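Local coordinates for protein starch synthase I (Hordeum vulgare, PDB 4HLN) that is a plant starch synthase, a two-domain protein of the glycosyltransferase family with the GT-B fold, and carries a bound glycan on its C-terminal domain, at residues Asn394-Asn399 / Gln531-Gln536; Asp439-Gly444 / Ser588-His593; Asp456-Ala461 / Leu519-Phe524; Val553-Pro558 / Gly568-Pro573. One frame throughout, in Å; residues are numbered along the deposited sequence.

Contact 1: Asn394-Asn399 / Gln531-Gln536; sequences NGIDIN and QLYAMQ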
# COMPACT_ATOMS: atom_id res chain seq x y z
N ASN A 394 4.00 1.04 -5.62
CA ASN A 394 2.79 1.54 -6.27
C ASN A 394 3.08 2.34 -7.55
O ASN A 394 4.24 2.65 -7.86
CB ASN A 394 1.95 2.37 -5.28
CG ASN A 394 1.49 1.56 -4.04
OD1 ASN A 394 1.79 1.92 -2.90
ND2 ASN A 394 0.74 0.48 -4.27
N GLY A 395 2.03 2.65 -8.30
CA GLY A 395 2.16 3.48 -9.48
C GLY A 395 1.15 4.61 -9.46
O GLY A 395 0.28 4.66 -8.58
N ILE A 396 1.24 5.51 -10.43
CA ILE A 396 0.28 6.59 -10.56
C ILE A 396 -0.13 6.69 -12.00
O ILE A 396 0.61 6.26 -12.88
CB ILE A 396 0.88 7.98 -10.15
CG1 ILE A 396 1.85 8.48 -11.22
CG2 ILE A 396 1.54 7.91 -8.78
CD1 ILE A 396 2.68 9.68 -10.81
N ASP A 397 -1.32 7.25 -12.24
CA ASP A 397 -1.80 7.55 -13.59
C ASP A 397 -1.11 8.80 -14.15
O ASP A 397 -1.34 9.91 -13.67
CB ASP A 397 -3.31 7.76 -13.58
CG ASP A 397 -3.89 7.94 -14.97
OD1 ASP A 397 -3.11 8.21 -15.91
OD2 ASP A 397 -5.13 7.81 -15.11
N ILE A 398 -0.28 8.63 -15.18
CA ILE A 398 0.50 9.75 -15.68
C ILE A 398 -0.28 10.53 -16.74
O ILE A 398 0.22 11.50 -17.31
CB ILE A 398 1.85 9.29 -16.24
CG1 ILE A 398 1.64 8.27 -17.36
CG2 ILE A 398 2.72 8.72 -15.11
CD1 ILE A 398 2.92 7.83 -18.04
N ASN A 399 -1.51 10.11 -16.99
CA ASN A 399 -2.39 10.91 -17.83
C ASN A 399 -2.98 12.04 -16.99
O ASN A 399 -3.16 13.15 -17.47
CB ASN A 399 -3.49 10.06 -18.45
CG ASN A 399 -2.93 8.89 -19.26
OD1 ASN A 399 -3.36 7.75 -19.09
ND2 ASN A 399 -1.95 9.18 -20.12
N GLN A 531 4.31 11.16 -2.46
CA GLN A 531 5.71 11.06 -2.92
C GLN A 531 5.83 11.10 -4.44
O GLN A 531 6.57 11.90 -5.01
CB GLN A 531 6.32 9.71 -2.52
CG GLN A 531 6.56 9.52 -1.08
CD GLN A 531 5.42 8.83 -0.40
OE1 GLN A 531 4.28 9.31 -0.40
NE2 GLN A 531 5.71 7.68 0.19
N LEU A 532 5.11 10.18 -5.08
CA LEU A 532 5.23 9.96 -6.50
C LEU A 532 4.78 11.19 -7.28
O LEU A 532 5.47 11.63 -8.21
CB LEU A 532 4.42 8.72 -6.91
CG LEU A 532 4.59 7.52 -5.96
CD1 LEU A 532 4.02 6.25 -6.57
CD2 LEU A 532 6.06 7.31 -5.63
N TYR A 533 3.63 11.75 -6.89
CA TYR A 533 3.15 12.98 -7.51
C TYR A 533 4.18 14.09 -7.35
O TYR A 533 4.51 14.80 -8.31
CB TYR A 533 1.84 13.41 -6.87
CG TYR A 533 0.72 12.41 -6.99
CD1 TYR A 533 0.55 11.64 -8.14
CD2 TYR A 533 -0.19 12.23 -5.95
CE1 TYR A 533 -0.49 10.73 -8.24
CE2 TYR A 533 -1.22 11.33 -6.05
CZ TYR A 533 -1.37 10.58 -7.19
OH TYR A 533 -2.41 9.69 -7.27
N ALA A 534 4.68 14.25 -6.13
CA ALA A 534 5.68 15.27 -5.86
C ALA A 534 6.85 15.09 -6.82
O ALA A 534 7.19 16.00 -7.57
CB ALA A 534 6.16 15.18 -4.42
N MET A 535 7.44 13.90 -6.80
CA MET A 535 8.58 13.58 -7.64
C MET A 535 8.25 13.78 -9.12
O MET A 535 9.02 14.38 -9.87
CB MET A 535 9.05 12.16 -7.37
CG MET A 535 9.98 12.03 -6.14
SD MET A 535 10.28 10.34 -5.59
CE MET A 535 11.40 9.73 -6.85
N GLN A 536 7.08 13.30 -9.52
CA GLN A 536 6.63 13.44 -10.90
C GLN A 536 6.58 14.90 -11.30
O GLN A 536 6.68 15.23 -12.49
CB GLN A 536 5.24 12.80 -11.04
CG GLN A 536 4.58 12.96 -12.41
CD GLN A 536 5.27 12.14 -13.50
OE1 GLN A 536 6.32 11.51 -13.28
NE2 GLN A 536 4.67 12.14 -14.69
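The side-chain amide of Gln536 has two neighbours on the loop: NE2 donates to the backbone oxygen of Trp401 and also lies 4.0 Å from Ile398 CG2. This is where the connection between the two Rossmann-like domains of the GT-B fold runs over helix 529-536. Segment 394-399 follows the last strand of the N-terminal sheet, and the helix belongs to the C-terminal domain.

No hydrogen bond joins the two segments, so apolar contact carries the join, and Ile396 does most of it. Its two branches divide the work. CG2 settles against the start of the segment, 3.5 Å from Leu532 CB, while CD1 reaches further along the helix to Gln536 CB at 4.0 Å. With chi1 at 73°, CG1 sits between the backbone N and the carbonyl carbon, which sends CD1 that way. Tyr533 and Ile396 run antiparallel alongside each other, bringing CE1 of the ring to 3.5 Å from Ile396 CG2. The same ring also stacks on Trp401 of the loop. Leu532 CD1 extends the apolar patch to the backbone oxygen of Asn394, 3.8 Å off. A backbone hydrogen bond between Ile396 and His609 ties the loop down further.

Beyond Ile396 the loop curls into an Asx turn, in which Asn399 N donates to Asp397 OD1 at 2.7 Å, on the anti side of the carboxylate but tilted 33° out of its plane.

Contact 2: Asp439-Gly444 / Ser588-His593; sequences DVPLIG and STFREH. With GLC (alpha-D-glucopyranose), chain B.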
# COMPACT_ATOMS: atom_id res chain seq x y z
N ASP A 439 11.77 33.60 -4.09
CA ASP A 439 12.93 33.15 -3.34
C ASP A 439 12.56 32.40 -2.06
O ASP A 439 13.36 31.62 -1.53
CB ASP A 439 13.78 34.38 -2.99
CG ASP A 439 12.93 35.61 -2.61
OD1 ASP A 439 12.47 36.36 -3.51
OD2 ASP A 439 12.72 35.82 -1.40
N VAL A 440 11.36 32.65 -1.56
CA VAL A 440 10.87 32.03 -0.34
C VAL A 440 10.50 30.56 -0.60
O VAL A 440 9.93 30.24 -1.64
CB VAL A 440 9.64 32.80 0.20
CG1 VAL A 440 8.47 32.65 -0.75
CG2 VAL A 440 9.25 32.32 1.58
N PRO A 441 10.85 29.66 0.34
CA PRO A 441 10.47 28.24 0.24
C PRO A 441 8.98 28.06 0.48
O PRO A 441 8.47 28.48 1.52
CB PRO A 441 11.24 27.60 1.40
CG PRO A 441 12.31 28.58 1.76
CD PRO A 441 11.71 29.91 1.50
N LEU A 442 8.30 27.44 -0.47
CA LEU A 442 6.87 27.19 -0.35
C LEU A 442 6.63 25.70 -0.13
O LEU A 442 7.07 24.86 -0.91
CB LEU A 442 6.13 27.69 -1.58
CG LEU A 442 4.64 27.36 -1.67
CD1 LEU A 442 3.90 27.66 -0.38
CD2 LEU A 442 4.02 28.10 -2.84
N ILE A 443 5.92 25.39 0.95
CA ILE A 443 5.75 24.02 1.39
C ILE A 443 4.29 23.62 1.44
O ILE A 443 3.45 24.39 1.91
CB ILE A 443 6.33 23.84 2.78
CG1 ILE A 443 7.83 24.08 2.74
CG2 ILE A 443 6.04 22.45 3.30
CD1 ILE A 443 8.42 24.35 4.09
N GLY A 444 4.01 22.41 0.96
CA GLY A 444 2.65 21.91 0.88
C GLY A 444 2.42 20.65 1.71
O GLY A 444 3.30 19.79 1.84
N SER A 588 17.54 24.78 3.55
CA SER A 588 18.89 25.30 3.35
C SER A 588 19.36 24.98 1.94
O SER A 588 19.75 25.86 1.18
CB SER A 588 19.85 24.68 4.36
OG SER A 588 19.49 25.06 5.67
N THR A 589 19.32 23.70 1.60
CA THR A 589 19.66 23.25 0.26
C THR A 589 18.93 24.05 -0.82
O THR A 589 19.50 24.36 -1.87
CB THR A 589 19.28 21.78 0.11
OG1 THR A 589 19.77 21.06 1.25
CG2 THR A 589 19.86 21.20 -1.18
N PHE A 590 17.67 24.37 -0.56
CA PHE A 590 16.86 25.09 -1.53
C PHE A 590 17.40 26.49 -1.76
O PHE A 590 17.47 26.96 -2.90
CB PHE A 590 15.40 25.16 -1.06
CG PHE A 590 14.55 26.11 -1.87
CD1 PHE A 590 14.16 25.79 -3.17
CD2 PHE A 590 14.14 27.32 -1.34
CE1 PHE A 590 13.38 26.66 -3.93
CE2 PHE A 590 13.36 28.19 -2.09
CZ PHE A 590 12.99 27.86 -3.38
N ARG A 591 17.80 27.16 -0.68
CA ARG A 591 18.31 28.53 -0.78
C ARG A 591 19.77 28.62 -1.25
O ARG A 591 20.09 29.37 -2.18
CB ARG A 591 18.17 29.26 0.56
CG ARG A 591 16.88 28.96 1.28
CD ARG A 591 16.64 29.96 2.39
NE ARG A 591 15.83 31.09 1.94
CZ ARG A 591 14.70 31.48 2.54
NH1 ARG A 591 14.26 30.82 3.61
NH2 ARG A 591 14.03 32.52 2.06
N GLU A 592 20.64 27.84 -0.62
CA GLU A 592 22.07 27.97 -0.80
C GLU A 592 22.68 27.16 -1.94
O GLU A 592 23.69 27.55 -2.51
CB GLU A 592 22.78 27.66 0.52
CG GLU A 592 22.37 28.60 1.64
CD GLU A 592 22.32 27.91 2.99
OE1 GLU A 592 21.55 28.38 3.88
OE2 GLU A 592 23.04 26.90 3.17
N HIS A 593 22.07 26.03 -2.30
CA HIS A 593 22.60 25.24 -3.42
C HIS A 593 21.54 24.91 -4.46
O HIS A 593 21.19 23.74 -4.65
CB HIS A 593 23.28 23.97 -2.90
CG HIS A 593 24.14 24.21 -1.70
ND1 HIS A 593 23.61 24.41 -0.44
CD2 HIS A 593 25.48 24.33 -1.57
CE1 HIS A 593 24.60 24.61 0.41
NE2 HIS A 593 25.74 24.57 -0.25
C1 GLC B . 25.83 20.87 0.38
C2 GLC B . 25.66 20.82 -1.14
C3 GLC B . 26.79 20.06 -1.84
C4 GLC B . 28.18 20.55 -1.44
C5 GLC B . 28.23 21.15 -0.02
C6 GLC B . 29.18 22.34 -0.05
O2 GLC B . 24.40 20.30 -1.46
O3 GLC B . 26.66 20.27 -3.23
O4 GLC B . 29.16 19.52 -1.54
O5 GLC B . 27.02 21.61 0.57
O6 GLC B . 28.59 23.45 0.59
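The Pro441 ring meets both Phe590 and Arg591 at the end of helix 576-592. Its packing with Phe590 is the buried part of the contact: Pro441 CG lies 3.8 Å from Phe590 CD2, and Pro441 CA comes close to CE2. Phe590 gets there because CG is anti to its backbone N (chi1 169°), which carries the ring off the helix toward the loop. The edge of that ring then faces the Asp439 carbonyl, with CE2 3.5 Å from O. No hydrogen bond joins the two segments.

Toward solvent the contact is looser. Arg591 bends at chi3 (93°) to lay its flat end across Pro441, whose CD stands over one face of the guanidinium, 3.4 Å from Arg591 NH1; that nitrogen is held by the backbone oxygen of Asp469. Partly exposed Asp439 pairs its carboxylate with Arg437 in a salt bridge; OD2 stays 5.0 Å from Arg591 NH2, so attraction between the two would be modest. Facing away from the strand, His593 lays a ring face over C2 of one glucose unit (GLC, chain B), and its NE2 forms a hydrogen bond of 3.2 Å with O6 of that sugar. Thr589 and His593 thus help form the glycan pocket, although neither touches segment 439-444.

Strand 442-446 begins just after Pro441, between strands 471-476 and 517-520 of the parallel sheet. Around Phe590, Lys425 of helix 419-432 packs alongside, Lys594 makes a cation-pi contact, and Trp597 of helix 594-606 meets the ring edge-to-face.

Contact 3: Asp456-Ala461 / Leu519-Phe524; sequences DLIKMA and LMPSRF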
# COMPACT_ATOMS: atom_id res chain seq x y z
N ASP A 456 -1.13 15.72 13.68
CA ASP A 456 -0.73 16.28 14.98
C ASP A 456 0.73 16.75 15.03
O ASP A 456 1.04 17.69 15.76
CB ASP A 456 -1.01 15.31 16.12
CG ASP A 456 -0.31 13.97 15.94
OD1 ASP A 456 -0.45 13.36 14.85
OD2 ASP A 456 0.39 13.52 16.89
N LEU A 457 1.61 16.09 14.29
CA LEU A 457 3.00 16.54 14.18
C LEU A 457 3.07 17.95 13.63
O LEU A 457 3.76 18.81 14.17
CB LEU A 457 3.79 15.63 13.24
CG LEU A 457 4.53 14.42 13.81
CD1 LEU A 457 5.61 14.86 14.79
CD2 LEU A 457 3.56 13.43 14.45
N ILE A 458 2.36 18.18 12.54
CA ILE A 458 2.34 19.48 11.90
C ILE A 458 1.81 20.54 12.86
O ILE A 458 2.38 21.62 12.97
CB ILE A 458 1.51 19.44 10.62
CG1 ILE A 458 2.29 18.71 9.51
CG2 ILE A 458 1.09 20.85 10.20
CD1 ILE A 458 1.49 18.48 8.22
N LYS A 459 0.75 20.20 13.58
CA LYS A 459 0.18 21.07 14.61
C LYS A 459 1.23 21.53 15.63
O LYS A 459 1.19 22.66 16.11
CB LYS A 459 -0.97 20.33 15.32
CG LYS A 459 -1.84 21.18 16.23
CD LYS A 459 -3.09 20.40 16.64
CE LYS A 459 -4.13 21.29 17.30
NZ LYS A 459 -5.49 20.65 17.31
N MET A 460 2.19 20.66 15.93
CA MET A 460 3.19 20.95 16.96
C MET A 460 4.41 21.67 16.39
O MET A 460 5.04 22.47 17.09
CB MET A 460 3.64 19.67 17.67
CG MET A 460 2.52 18.76 18.17
SD MET A 460 1.32 19.51 19.31
CE MET A 460 0.13 18.18 19.49
N ALA A 461 4.74 21.39 15.14
CA ALA A 461 5.95 21.97 14.54
C ALA A 461 5.71 23.36 13.96
O ALA A 461 6.64 24.14 13.81
CB ALA A 461 6.52 21.05 13.50
N LEU A 519 5.21 17.82 2.03
CA LEU A 519 5.48 17.18 3.32
C LEU A 519 4.49 16.03 3.61
O LEU A 519 3.28 16.24 3.66
CB LEU A 519 5.41 18.23 4.42
CG LEU A 519 5.57 17.77 5.86
CD1 LEU A 519 6.91 17.07 6.02
CD2 LEU A 519 5.44 18.96 6.80
N MET A 520 5.03 14.83 3.80
CA MET A 520 4.20 13.68 4.13
C MET A 520 4.66 13.04 5.43
O MET A 520 5.51 12.14 5.43
CB MET A 520 4.21 12.64 2.99
CG MET A 520 3.54 13.09 1.69
SD MET A 520 4.58 14.09 0.59
CE MET A 520 5.98 12.99 0.35
N PRO A 521 4.12 13.51 6.55
CA PRO A 521 4.44 12.92 7.86
C PRO A 521 3.53 11.72 8.23
O PRO A 521 3.09 11.61 9.37
CB PRO A 521 4.20 14.09 8.83
CG PRO A 521 3.14 14.90 8.16
CD PRO A 521 3.35 14.76 6.66
N SER A 522 3.26 10.85 7.26
CA SER A 522 2.41 9.69 7.47
C SER A 522 3.07 8.68 8.39
O SER A 522 4.28 8.48 8.32
CB SER A 522 2.10 9.01 6.14
OG SER A 522 1.22 9.79 5.35
N ARG A 523 2.26 8.04 9.23
CA ARG A 523 2.73 7.12 10.27
C ARG A 523 3.08 5.73 9.77
O ARG A 523 3.98 5.08 10.30
CB ARG A 523 1.66 6.95 11.34
CG ARG A 523 1.16 8.23 11.87
CD ARG A 523 0.29 8.00 13.08
NE ARG A 523 0.20 9.25 13.81
CZ ARG A 523 1.07 9.61 14.75
NH1 ARG A 523 2.06 8.78 15.07
NH2 ARG A 523 0.93 10.77 15.36
N PHE A 524 2.35 5.25 8.78
CA PHE A 524 2.48 3.88 8.34
C PHE A 524 1.70 3.72 7.04
O PHE A 524 0.61 3.15 7.03
CB PHE A 524 1.94 2.95 9.43
CG PHE A 524 2.64 1.63 9.50
CD1 PHE A 524 1.91 0.44 9.52
CD2 PHE A 524 4.02 1.56 9.53
CE1 PHE A 524 2.54 -0.77 9.58
CE2 PHE A 524 4.66 0.35 9.59
CZ PHE A 524 3.92 -0.82 9.61
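Asp456 and Arg523 make the one salt bridge here, joining helix 455-466 to the loop after strand 517-520. The helix belongs to the beta-alpha-beta crossover between strands 442-446 and 471-476 of the C-terminal Rossmann-like sheet.

Arg523 NH2 donates to Asp456 OD1 at 3.0 Å (146° at the hydrogen), using the syn lone pair of that oxygen. OD2 lies 3.2 Å from the same nitrogen, so a single NH2 faces the whole carboxylate. The two flat groups are nearly coplanar, 23° apart. Asp456 takes chi1 of 58°, which swings its carboxylate toward the loop, while Arg523 comes out to meet it on an extended chain. Beside the bridge, Leu457 CD2 packs 3.8 Å from Arg523 NH2.

One residue further along the helix the contact turns apolar. Ile458 and Leu519 meet tip to tip, CG1 to CD2 at 4.2 Å, and Ile458 CD1 rests 3.9 Å from Pro521 CG. Phe445, on the neighbouring strand, backs both Ile458 and Pro521.

In the second shell Tyr451 steadies the guanidinium: its ring makes a cation-pi contact, and its backbone oxygen accepts a hydrogen bond from Arg523 NE.

Contact 4: Val553-Pro558 / Gly568-Pro573; sequences VETFNP and GWAFSP. With GLC (alpha-D-glucopyranose), chain C; GLC (alpha-D-glucopyranose), chain D; GLC (alpha-D-glucopyranose), chain E.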
# COMPACT_ATOMS: atom_id res chain seq x y z
N VAL A 553 11.39 6.97 -1.43
CA VAL A 553 12.17 8.21 -1.43
C VAL A 553 13.57 7.95 -0.88
O VAL A 553 13.74 7.66 0.30
CB VAL A 553 11.50 9.32 -0.60
CG1 VAL A 553 12.44 10.52 -0.44
CG2 VAL A 553 10.18 9.74 -1.22
N GLU A 554 14.57 8.06 -1.75
CA GLU A 554 15.96 7.90 -1.36
C GLU A 554 16.50 9.23 -0.80
O GLU A 554 16.50 10.25 -1.50
CB GLU A 554 16.78 7.43 -2.56
CG GLU A 554 18.24 7.13 -2.28
CD GLU A 554 19.04 6.86 -3.55
OE1 GLU A 554 20.28 7.02 -3.52
OE2 GLU A 554 18.42 6.48 -4.57
N THR A 555 16.93 9.23 0.46
CA THR A 555 17.39 10.47 1.08
C THR A 555 18.56 11.09 0.32
O THR A 555 19.42 10.38 -0.20
CB THR A 555 17.76 10.29 2.56
OG1 THR A 555 16.62 9.83 3.29
CG2 THR A 555 18.23 11.61 3.15
N PHE A 556 18.59 12.42 0.28
CA PHE A 556 19.63 13.16 -0.44
C PHE A 556 21.01 12.93 0.13
O PHE A 556 21.23 13.00 1.34
CB PHE A 556 19.34 14.65 -0.39
CG PHE A 556 20.32 15.47 -1.17
CD1 PHE A 556 20.90 16.59 -0.61
CD2 PHE A 556 20.66 15.11 -2.47
CE1 PHE A 556 21.81 17.36 -1.35
CE2 PHE A 556 21.56 15.87 -3.20
CZ PHE A 556 22.14 17.00 -2.64
N ASN A 557 21.96 12.69 -0.77
CA ASN A 557 23.34 12.48 -0.39
C ASN A 557 24.26 12.96 -1.49
O ASN A 557 24.43 12.29 -2.51
CB ASN A 557 23.59 11.00 -0.12
CG ASN A 557 25.05 10.66 -0.07
OD1 ASN A 557 25.87 11.45 0.41
ND2 ASN A 557 25.40 9.48 -0.58
N PRO A 558 24.86 14.15 -1.30
CA PRO A 558 25.63 14.84 -2.35
C PRO A 558 27.00 14.21 -2.61
O PRO A 558 27.78 14.75 -3.40
CB PRO A 558 25.76 16.26 -1.80
CG PRO A 558 25.72 16.10 -0.32
CD PRO A 558 24.84 14.91 -0.04
N GLY A 568 14.86 13.28 -2.27
CA GLY A 568 14.22 14.11 -1.27
C GLY A 568 14.78 13.78 0.10
O GLY A 568 15.89 13.30 0.21
N TRP A 569 14.00 14.02 1.15
CA TRP A 569 14.44 13.62 2.48
C TRP A 569 13.44 12.72 3.18
O TRP A 569 12.28 13.10 3.36
CB TRP A 569 14.72 14.84 3.35
CG TRP A 569 15.99 15.51 3.00
CD1 TRP A 569 17.21 15.31 3.55
CD2 TRP A 569 16.16 16.52 1.99
NE1 TRP A 569 18.14 16.13 2.96
CE2 TRP A 569 17.52 16.88 2.00
CE3 TRP A 569 15.30 17.15 1.09
CZ2 TRP A 569 18.05 17.83 1.13
CZ3 TRP A 569 15.82 18.09 0.23
CH2 TRP A 569 17.18 18.43 0.26
N ALA A 570 13.89 11.55 3.59
CA ALA A 570 13.10 10.70 4.47
C ALA A 570 13.71 10.79 5.87
O ALA A 570 14.92 10.67 6.03
CB ALA A 570 13.10 9.25 3.98
N PHE A 571 12.86 11.02 6.87
CA PHE A 571 13.34 11.18 8.23
C PHE A 571 12.70 10.17 9.17
O PHE A 571 11.55 9.79 9.00
CB PHE A 571 13.05 12.59 8.73
CG PHE A 571 11.58 12.89 8.90
CD1 PHE A 571 10.84 13.38 7.82
CD2 PHE A 571 10.95 12.70 10.11
CE1 PHE A 571 9.49 13.67 7.97
CE2 PHE A 571 9.59 12.98 10.26
CZ PHE A 571 8.86 13.47 9.19
N SER A 572 13.46 9.76 10.18
CA SER A 572 12.97 8.87 11.22
C SER A 572 13.77 9.16 12.47
O SER A 572 14.96 9.43 12.40
CB SER A 572 13.12 7.40 10.81
OG SER A 572 12.47 6.55 11.72
N PRO A 573 13.11 9.08 13.64
CA PRO A 573 11.74 8.59 13.70
C PRO A 573 10.77 9.74 13.54
O PRO A 573 11.18 10.88 13.31
CB PRO A 573 11.65 8.07 15.13
CG PRO A 573 12.47 9.10 15.89
CD PRO A 573 13.62 9.45 14.97
C1 GLC C . 23.14 12.19 4.44
C2 GLC C . 24.55 12.55 4.03
C3 GLC C . 24.81 14.06 4.16
C4 GLC C . 23.67 15.01 3.73
C5 GLC C . 22.35 14.41 4.22
C6 GLC C . 21.12 15.10 3.67
O2 GLC C . 25.44 11.83 4.86
O3 GLC C . 25.97 14.37 3.42
O4 GLC C . 24.01 16.30 4.27
O5 GLC C . 22.26 13.07 3.78
O6 GLC C . 20.23 15.35 4.73
C1 GLC D . 23.35 17.58 3.96
C2 GLC D . 22.73 17.92 2.58
C3 GLC D . 23.62 18.60 1.52
C4 GLC D . 24.71 19.52 2.04
C5 GLC D . 25.19 19.08 3.42
C6 GLC D . 25.99 20.21 4.07
O2 GLC D . 22.12 16.77 2.02
O3 GLC D . 22.79 19.42 0.72
O4 GLC D . 25.79 19.60 1.10
O5 GLC D . 24.14 18.71 4.31
O6 GLC D . 25.14 20.95 4.91
C1 GLC E . 30.04 19.62 -2.70
C2 GLC E . 30.02 18.42 -3.65
C3 GLC E . 30.67 17.15 -3.08
C4 GLC E . 31.97 17.36 -2.28
C5 GLC E . 32.08 18.77 -1.67
C6 GLC E . 33.55 19.18 -1.53
O2 GLC E . 28.69 18.14 -4.04
O3 GLC E . 30.93 16.28 -4.16
O4 GLC E . 32.09 16.37 -1.25
O5 GLC E . 31.41 19.81 -2.39
O6 GLC E . 34.14 19.39 -2.80
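Phe556 and Trp569 come together through their first torsions: CG of Phe556 is anti to its backbone N (chi1 -177°), and CG of Trp569 lies beside its own N (chi1 -75°). The side chains then run side by side, pointing the same way. Phe556 CD1 lies 3.6 Å from Trp569 CZ2, CB stands over one face of the indole, and the ring planes are inclined at 72°, a skewed aromatic pair.

Two hydrogen bonds join the segments at the backbone. Phe556 N donates to Gly568 O at 2.8 Å, and Thr555 OG1 accepts from Ala570 N at 3.2 Å. A side-chain oxygen thus does the work of a backbone carbonyl beside the single bridge of Thr555 with Gly568. Val553 CG1 covers Gly568 C at 4.0 Å.

The paired rings line the glycan pocket: the indole offers its edge to the sugar, with a weak hydrogen bond of 2.8 Å from Trp569 NE1 to O6 of GLC chain C, and Pro558 CG touches C3 of GLC chain D at 3.7 Å.

Strand 569-571 is an outermost strand of the parallel sheet, bonded to strand 540-544, while helices 576-592 and 594-606 pack on Trp569.

How the contacts relate
All four contacts help build the C-terminal domain, and contact 1 also ties it to the chain arriving from the N-terminal one. Contacts 2, 3 and 4 share the six-stranded parallel sheet: strands 442-446 and 517-520 are neighbours, joined by a probable bond from Leu519 N to Gly444 O, and 569-571 is at the edge. Along the chain, contacts 3 and 4 both fall between the segments of contact 2, one after the other, while contacts 1 and 2 interleave. Centres lie about 16 to 22 Å apart. Contacts 2 and 4 meet where Thr589 packs on Trp569, so helix 576-592 and strand 569-571 bring two parts of the glycan pocket together.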